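Local coordinates for protein aldehyde dehydrogenase (Staphylococcus aureus, PDB 6K10) that oxidises 4,4'-diaponeurosporen-4-al to 4,4'-diaponeurosporenoic acid with NAD+ in the biosynthesis of the carotenoid staphyloxanthin, at residues A[363-368]-A[388-393]. The protein carries 1 engineered substitution. Sequence-based numbering, arbitrary orientation.
Sequences FIHQRP and NELSFG
Two helices of the aldehyde dehydrogenase catalytic domain, 357-365 and 380-389, lie on one face of its β-sheet, and I364 and H365 near the C-terminal end of the first meet L390, the residue that breaks helical geometry just past the second. The backbones stay well apart, with CA of H365 and CA of L390 6.8 Å from each other, and the gap is bridged by side chains, mainly by the isobutyl group of L390. A chi1 of -67° places its CG opposite the carbonyl carbon, and from there the two methyls diverge but share I364, CD1 going on to the end of that side chain and CD2 to H365. CD1 of L390 lies 4.0 Å from CD1 of I364, methyl against methyl, and CG2 of I364 faces the fork, 4.2 Å from both CD1 and CD2 of L390. The two side chains cross at about a right angle, so they meet through branch ends and do not run alongside each other. The other methyl, CD2 of L390, comes within 4.1 Å of CB of H365. Beyond it, the imidazole swings out with CG anti to its own backbone N (chi1 -159°) and presents an edge: CD2 of H365 is 4.2 Å from O of E389, near the ring plane, a loose approach and not a bond. The contact thus grades from a buried aliphatic part at I364 to a more exposed edge at H365, where N23 of the second subunit packs against H365. Underneath, I364 and L390 both rest on L373 of strand 372-376, while I364 also reaches Y256 and L258 of strand 256-260 and P223 and I225 of strand 223-226.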
loop_
_atom_site.group_PDB
_atom_site.type_symbol
_atom_site.label_atom_id
_atom_site.label_comp_id
_atom_site.label_asym_id
_atom_site.label_seq_id
_atom_site.Cartn_x
_atom_site.Cartn_y
_atom_site.Cartn_z
ATOM N N PHE A 363 14.610 -9.329 -23.644
ATOM C CA PHE A 363 14.921 -10.470 -22.786
ATOM C C PHE A 363 14.393 -10.255 -21.373
ATOM O O PHE A 363 13.728 -11.127 -20.803
ATOM C CB PHE A 363 16.435 -10.701 -22.771
ATOM C CG PHE A 363 16.856 -11.970 -22.067
ATOM C CD1 PHE A 363 17.018 -12.003 -20.689
ATOM C CD2 PHE A 363 17.116 -13.124 -22.789
ATOM C CE1 PHE A 363 17.411 -13.163 -20.048
ATOM C CE2 PHE A 363 17.512 -14.286 -22.153
ATOM C CZ PHE A 363 17.659 -14.306 -20.782
ATOM N N ILE A 364 14.686 -9.091 -20.789
ATOM C CA ILE A 364 14.283 -8.818 -19.411
ATOM C C ILE A 364 12.768 -8.668 -19.309
ATOM O O ILE A 364 12.148 -9.132 -18.342
ATOM C CB ILE A 364 15.025 -7.574 -18.879
ATOM C CG1 ILE A 364 16.532 -7.827 -18.854
ATOM C CG2 ILE A 364 14.512 -7.165 -17.498
ATOM C CD1 ILE A 364 17.372 -6.565 -18.736
ATOM N N HIS A 365 12.144 -8.035 -20.306
ATOM C CA HIS A 365 10.704 -7.818 -20.259
ATOM C C HIS A 365 9.910 -9.109 -20.437
ATOM O O HIS A 365 8.731 -9.149 -20.069
ATOM C CB HIS A 365 10.297 -6.796 -21.325
ATOM C CG HIS A 365 8.984 -6.128 -21.050
ATOM N ND1 HIS A 365 7.772 -6.742 -21.279
ATOM C CD2 HIS A 365 8.696 -4.902 -20.552
ATOM C CE1 HIS A 365 6.794 -5.921 -20.941
ATOM N NE2 HIS A 365 7.328 -4.797 -20.496
ATOM N N GLN A 366 10.522 -10.163 -20.984
ATOM C CA GLN A 366 9.841 -11.448 -21.113
ATOM C C GLN A 366 9.725 -12.194 -19.793
ATOM O O GLN A 366 8.970 -13.169 -19.717
ATOM C CB GLN A 366 10.566 -12.339 -22.123
ATOM C CG GLN A 366 10.447 -11.889 -23.564
ATOM C CD GLN A 366 10.817 -12.985 -24.542
ATOM O OE1 GLN A 366 11.754 -13.749 -24.312
ATOM N NE2 GLN A 366 10.082 -13.065 -25.645
ATOM N N ARG A 367 10.451 -11.775 -18.770
ATOM C CA ARG A 367 10.520 -12.442 -17.483
ATOM C C ARG A 367 9.848 -11.597 -16.406
ATOM O O ARG A 367 9.554 -10.416 -16.621
ATOM C CB ARG A 367 11.988 -12.718 -17.130
ATOM C CG ARG A 367 12.657 -13.674 -18.108
ATOM C CD ARG A 367 14.170 -13.655 -17.995
ATOM N NE ARG A 367 14.772 -14.760 -18.737
ATOM C CZ ARG A 367 15.124 -15.923 -18.198
ATOM N NH1 ARG A 367 15.661 -16.869 -18.956
ATOM N NH2 ARG A 367 14.943 -16.142 -16.902
ATOM N N PRO A 368 9.557 -12.179 -15.237
ATOM C CA PRO A 368 8.894 -11.401 -14.181
ATOM C C PRO A 368 9.711 -10.183 -13.780
ATOM O O PRO A 368 10.943 -10.189 -13.828
ATOM C CB PRO A 368 8.778 -12.399 -13.023
ATOM C CG PRO A 368 8.817 -13.732 -13.665
ATOM C CD PRO A 368 9.716 -13.594 -14.853
ATOM N N ASN A 388 13.168 4.060 -18.126
ATOM C CA ASN A 388 11.816 4.372 -18.575
ATOM C C ASN A 388 11.077 3.139 -19.082
ATOM O O ASN A 388 9.862 3.022 -18.887
ATOM C CB ASN A 388 11.852 5.441 -19.667
ATOM C CG ASN A 388 12.332 6.784 -19.156
ATOM O OD1 ASN A 388 12.363 7.029 -17.950
ATOM N ND2 ASN A 388 12.682 7.673 -20.076
ATOM N N GLU A 389 11.779 2.209 -19.733
ATOM C CA GLU A 389 11.105 1.127 -20.441
ATOM C C GLU A 389 10.996 -0.167 -19.647
ATOM O O GLU A 389 10.131 -0.992 -19.964
ATOM C CB GLU A 389 11.813 0.841 -21.769
ATOM C CG GLU A 389 11.752 2.000 -22.750
ATOM C CD GLU A 389 12.522 1.726 -24.025
ATOM O OE1 GLU A 389 12.528 0.563 -24.481
ATOM O OE2 GLU A 389 13.125 2.675 -24.567
ATOM N N LEU A 390 11.836 -0.374 -18.639
ATOM C CA LEU A 390 11.812 -1.590 -17.836
ATOM C C LEU A 390 11.368 -1.263 -16.419
ATOM O O LEU A 390 11.924 -0.362 -15.783
ATOM C CB LEU A 390 13.186 -2.262 -17.810
ATOM C CG LEU A 390 13.663 -2.846 -19.139
ATOM C CD1 LEU A 390 15.105 -3.310 -19.027
ATOM C CD2 LEU A 390 12.755 -3.988 -19.571
ATOM N N SER A 391 10.375 -2.000 -15.931
ATOM C CA SER A 391 9.890 -1.852 -14.567
ATOM C C SER A 391 10.544 -2.889 -13.667
ATOM O O SER A 391 10.661 -4.064 -14.028
ATOM C CB SER A 391 8.369 -1.991 -14.493
ATOM O OG SER A 391 7.930 -1.904 -13.147
ATOM N N PHE A 392 10.968 -2.441 -12.493
ATOM C CA PHE A 392 11.619 -3.292 -11.511
ATOM C C PHE A 392 11.493 -2.597 -10.165
ATOM O O PHE A 392 11.107 -1.430 -10.087
ATOM C CB PHE A 392 13.082 -3.559 -11.881
ATOM C CG PHE A 392 13.853 -2.321 -12.251
ATOM C CD1 PHE A 392 13.856 -1.854 -13.556
ATOM C CD2 PHE A 392 14.574 -1.627 -11.295
ATOM C CE1 PHE A 392 14.562 -0.717 -13.899
ATOM C CE2 PHE A 392 15.283 -0.488 -11.633
ATOM C CZ PHE A 392 15.277 -0.034 -12.937
ATOM N N GLY A 393 11.814 -3.329 -9.104
ATOM C CA GLY A 393 11.662 -2.786 -7.768
ATOM C C GLY A 393 12.461 -1.517 -7.547
ATOM O O GLY A 393 11.899 -0.456 -7.256
#